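Local atomic coordinates of cellulase (Uncultured bacterium, PDB entry 6XSO), a protein that probably hydrolyses internal beta-1,4 linkages in cellulose and related plant polysaccharides, as a broad-specificity endoglucanase of glycoside hydrolase family 5, subfamily 4. Residues A[176-187]-A[198-209]. Sequence-based numbering, arbitrary orientation.
Sequences MLDKLNSWCFAS and VATSAYNAINGY
M176 runs alongside I206, in the opposite direction, and crosses Y209 at about a right angle. Its CB meets the I206 methyl CD1 at 3.8 Å. CG stands anti to the backbone N (chi1 -161°), which carries SD on past I206 to Y209. SD then touches both I206 CD1 and Y209 CD2. A bend at chi3 (-50°) brings CE against Y209, obliquely to the ring, 3.5 Å from CD2 and also near CG. The sulfur approaches the ring obliquely, a Met-aromatic contact. Y209 OH bonds to N142, on the neighbouring helix 140-161.

The fold is the eight-stranded TIM barrel of family 5. Segment 176-187 belongs to the loop that follows strand 168-171, and it packs on helix 196-219, which leads to the next strand of the barrel.

Further along the loop, A186 faces the helix. Its CB is pressed against A202 CB at 3.5 Å, a tight fit, and also touches the phenol end of Y203. A186 N donates to Y203 OH (3.1 Å, nearly straight at 160°). A water in the plane of the Y203 ring, at its edge, links the same hydroxyl to A186 O.

V198 CG1 packs on S187 CB and on D178 OD2. That carboxylate holds the loop together from within. OD2 accepts from S182 OG on its syn side and from S187 N at 2.8 Å, nearly along the C-O bond. OD1 takes S182 N at 3.0 Å from above the carboxylate plane, plus a weak bond from L180 N. An alanine here removes these acceptors and would probably leave S182 N, S182 OG and S187 N without their mate, and V198 CG1 with less to pack on. S187 OG bonds to A186 O and rests near A199 CB.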
# COMPACT_ATOMS: atom_id res chain seq x y z
N MET A 176 -6.76 7.47 2.79
CA MET A 176 -7.12 8.72 3.46
C MET A 176 -8.48 9.18 2.96
O MET A 176 -8.70 9.31 1.75
CB MET A 176 -6.07 9.80 3.17
CG MET A 176 -6.13 10.93 4.16
SD MET A 176 -5.20 12.40 3.74
CE MET A 176 -3.58 11.75 3.33
N LEU A 177 -9.39 9.45 3.89
CA LEU A 177 -10.76 9.84 3.60
C LEU A 177 -11.04 11.23 4.15
O LEU A 177 -10.32 11.74 5.01
CB LEU A 177 -11.75 8.85 4.25
CG LEU A 177 -11.47 7.36 4.06
CD1 LEU A 177 -12.55 6.51 4.72
CD2 LEU A 177 -11.35 7.01 2.58
N ASP A 178 -12.11 11.84 3.63
CA ASP A 178 -12.58 13.13 4.13
C ASP A 178 -13.20 12.93 5.51
O ASP A 178 -13.25 11.83 6.06
CB ASP A 178 -13.52 13.78 3.11
CG ASP A 178 -14.80 13.01 2.90
OD1 ASP A 178 -15.18 12.20 3.77
OD2 ASP A 178 -15.45 13.22 1.85
N LYS A 179 -13.67 14.04 6.10
CA LYS A 179 -14.20 13.95 7.45
C LYS A 179 -15.54 13.24 7.51
O LYS A 179 -16.02 12.96 8.61
CB LYS A 179 -14.33 15.35 8.08
CG LYS A 179 -15.45 16.21 7.57
CD LYS A 179 -15.43 17.58 8.23
CE LYS A 179 -16.44 18.49 7.60
NZ LYS A 179 -16.41 19.85 8.25
N LEU A 180 -16.15 12.96 6.35
CA LEU A 180 -17.37 12.19 6.25
C LEU A 180 -17.10 10.72 5.99
O LEU A 180 -18.04 9.94 5.85
CB LEU A 180 -18.23 12.72 5.10
CG LEU A 180 -18.43 14.24 5.07
CD1 LEU A 180 -19.13 14.65 3.78
CD2 LEU A 180 -19.20 14.73 6.27
N ASN A 181 -15.82 10.34 5.93
CA ASN A 181 -15.40 8.97 5.68
C ASN A 181 -15.92 8.48 4.34
O ASN A 181 -16.33 7.32 4.19
CB ASN A 181 -15.81 8.06 6.84
CG ASN A 181 -15.21 8.52 8.14
OD1 ASN A 181 -13.99 8.49 8.31
ND2 ASN A 181 -16.05 9.01 9.06
N SER A 182 -15.88 9.36 3.33
CA SER A 182 -16.41 9.02 2.02
C SER A 182 -15.49 8.05 1.28
O SER A 182 -14.30 8.34 1.08
CB SER A 182 -16.53 10.27 1.15
OG SER A 182 -17.40 11.23 1.69
N TRP A 183 -16.05 6.94 0.83
CA TRP A 183 -15.39 6.08 -0.15
C TRP A 183 -15.68 6.59 -1.56
O TRP A 183 -16.49 7.49 -1.77
CB TRP A 183 -15.81 4.61 0.05
CG TRP A 183 -15.36 4.09 1.39
CD1 TRP A 183 -16.13 3.90 2.50
CD2 TRP A 183 -14.02 3.77 1.77
NE1 TRP A 183 -15.35 3.48 3.55
CE2 TRP A 183 -14.05 3.37 3.12
CE3 TRP A 183 -12.80 3.72 1.09
CZ2 TRP A 183 -12.91 2.97 3.81
CZ3 TRP A 183 -11.66 3.33 1.78
CH2 TRP A 183 -11.72 2.96 3.13
N CYS A 184 -14.99 5.98 -2.54
CA CYS A 184 -15.24 6.16 -3.97
C CYS A 184 -14.68 7.47 -4.50
O CYS A 184 -13.90 7.48 -5.46
CB CYS A 184 -16.74 6.05 -4.32
SG CYS A 184 -17.52 4.54 -3.73
N PHE A 185 -15.08 8.59 -3.90
CA PHE A 185 -14.55 9.90 -4.26
C PHE A 185 -14.85 10.86 -3.11
O PHE A 185 -15.76 10.64 -2.31
CB PHE A 185 -15.12 10.39 -5.60
CG PHE A 185 -16.62 10.47 -5.65
CD1 PHE A 185 -17.29 11.59 -5.19
CD2 PHE A 185 -17.36 9.42 -6.18
CE1 PHE A 185 -18.69 11.66 -5.24
CE2 PHE A 185 -18.75 9.48 -6.23
CZ PHE A 185 -19.40 10.60 -5.76
N ALA A 186 -14.06 11.94 -3.03
CA ALA A 186 -14.22 12.87 -1.93
C ALA A 186 -15.61 13.48 -1.94
O ALA A 186 -16.10 13.95 -2.97
CB ALA A 186 -13.16 13.97 -1.98
N SER A 187 -16.26 13.47 -0.77
CA SER A 187 -17.60 14.02 -0.47
C SER A 187 -18.76 13.13 -0.90
O SER A 187 -19.91 13.54 -0.77
CB SER A 187 -17.79 15.46 -0.97
OG SER A 187 -18.18 15.53 -2.33
N VAL A 198 -16.18 20.34 0.53
CA VAL A 198 -15.48 19.20 1.10
C VAL A 198 -14.57 18.53 0.07
O VAL A 198 -13.43 18.17 0.38
CB VAL A 198 -16.51 18.21 1.68
CG1 VAL A 198 -15.82 16.92 2.07
CG2 VAL A 198 -17.20 18.83 2.88
N ALA A 199 -15.06 18.35 -1.16
CA ALA A 199 -14.25 17.68 -2.18
C ALA A 199 -12.97 18.46 -2.47
O ALA A 199 -11.87 17.89 -2.52
CB ALA A 199 -15.05 17.48 -3.46
N THR A 200 -13.11 19.78 -2.66
CA THR A 200 -11.95 20.61 -2.96
C THR A 200 -10.96 20.59 -1.81
O THR A 200 -9.74 20.54 -2.03
CB THR A 200 -12.43 22.04 -3.28
OG1 THR A 200 -13.23 22.01 -4.46
CG2 THR A 200 -11.25 22.98 -3.47
N SER A 201 -11.47 20.62 -0.57
CA SER A 201 -10.61 20.55 0.60
C SER A 201 -9.86 19.23 0.63
O SER A 201 -8.66 19.19 0.97
CB SER A 201 -11.48 20.68 1.86
OG SER A 201 -10.71 20.76 3.04
N ALA A 202 -10.55 18.16 0.27
CA ALA A 202 -9.99 16.82 0.36
C ALA A 202 -8.83 16.63 -0.59
O ALA A 202 -7.78 16.11 -0.20
CB ALA A 202 -11.09 15.81 0.08
N TYR A 203 -8.97 17.08 -1.84
CA TYR A 203 -7.87 16.92 -2.79
C TYR A 203 -6.71 17.85 -2.47
O TYR A 203 -5.55 17.47 -2.64
CB TYR A 203 -8.37 17.03 -4.24
CG TYR A 203 -9.42 15.98 -4.54
CD1 TYR A 203 -9.14 14.62 -4.40
CD2 TYR A 203 -10.68 16.32 -4.96
CE1 TYR A 203 -10.10 13.66 -4.65
CE2 TYR A 203 -11.64 15.36 -5.22
CZ TYR A 203 -11.35 14.03 -5.06
OH TYR A 203 -12.29 13.06 -5.30
N ASN A 204 -6.99 19.05 -1.95
CA ASN A 204 -5.90 19.89 -1.46
C ASN A 204 -5.13 19.18 -0.34
O ASN A 204 -3.89 19.28 -0.27
CB ASN A 204 -6.44 21.21 -0.93
CG ASN A 204 -6.80 22.19 -2.04
OD1 ASN A 204 -6.60 21.93 -3.23
ND2 ASN A 204 -7.37 23.33 -1.65
N ALA A 205 -5.85 18.51 0.56
CA ALA A 205 -5.20 17.80 1.67
C ALA A 205 -4.39 16.60 1.18
O ALA A 205 -3.25 16.40 1.62
CB ALA A 205 -6.24 17.34 2.68
N ILE A 206 -4.97 15.78 0.29
CA ILE A 206 -4.21 14.68 -0.31
C ILE A 206 -2.92 15.21 -0.90
O ILE A 206 -1.83 14.67 -0.67
CB ILE A 206 -5.06 13.95 -1.37
CG1 ILE A 206 -6.20 13.16 -0.73
CG2 ILE A 206 -4.13 13.06 -2.23
CD1 ILE A 206 -5.77 11.91 -0.01
N ASN A 207 -3.03 16.26 -1.71
CA ASN A 207 -1.85 16.77 -2.39
C ASN A 207 -0.86 17.38 -1.42
O ASN A 207 0.35 17.23 -1.61
CB ASN A 207 -2.26 17.77 -3.47
CG ASN A 207 -3.05 17.11 -4.59
OD1 ASN A 207 -2.94 15.90 -4.82
ND2 ASN A 207 -3.85 17.90 -5.28
N GLY A 208 -1.36 17.99 -0.34
CA GLY A 208 -0.48 18.52 0.69
C GLY A 208 0.26 17.43 1.44
O GLY A 208 1.47 17.52 1.63
N TYR A 209 -0.45 16.38 1.87
CA TYR A 209 0.23 15.27 2.53
C TYR A 209 1.25 14.62 1.60
O TYR A 209 2.36 14.26 2.04
CB TYR A 209 -0.79 14.25 3.03
CG TYR A 209 -1.42 14.60 4.38
CD1 TYR A 209 -0.65 14.60 5.54
CD2 TYR A 209 -2.78 14.92 4.49
CE1 TYR A 209 -1.19 14.91 6.77
CE2 TYR A 209 -3.34 15.20 5.73
CZ TYR A 209 -2.54 15.20 6.86
OH TYR A 209 -3.00 15.46 8.12
O HOH W 1 -14.77 14.10 -5.56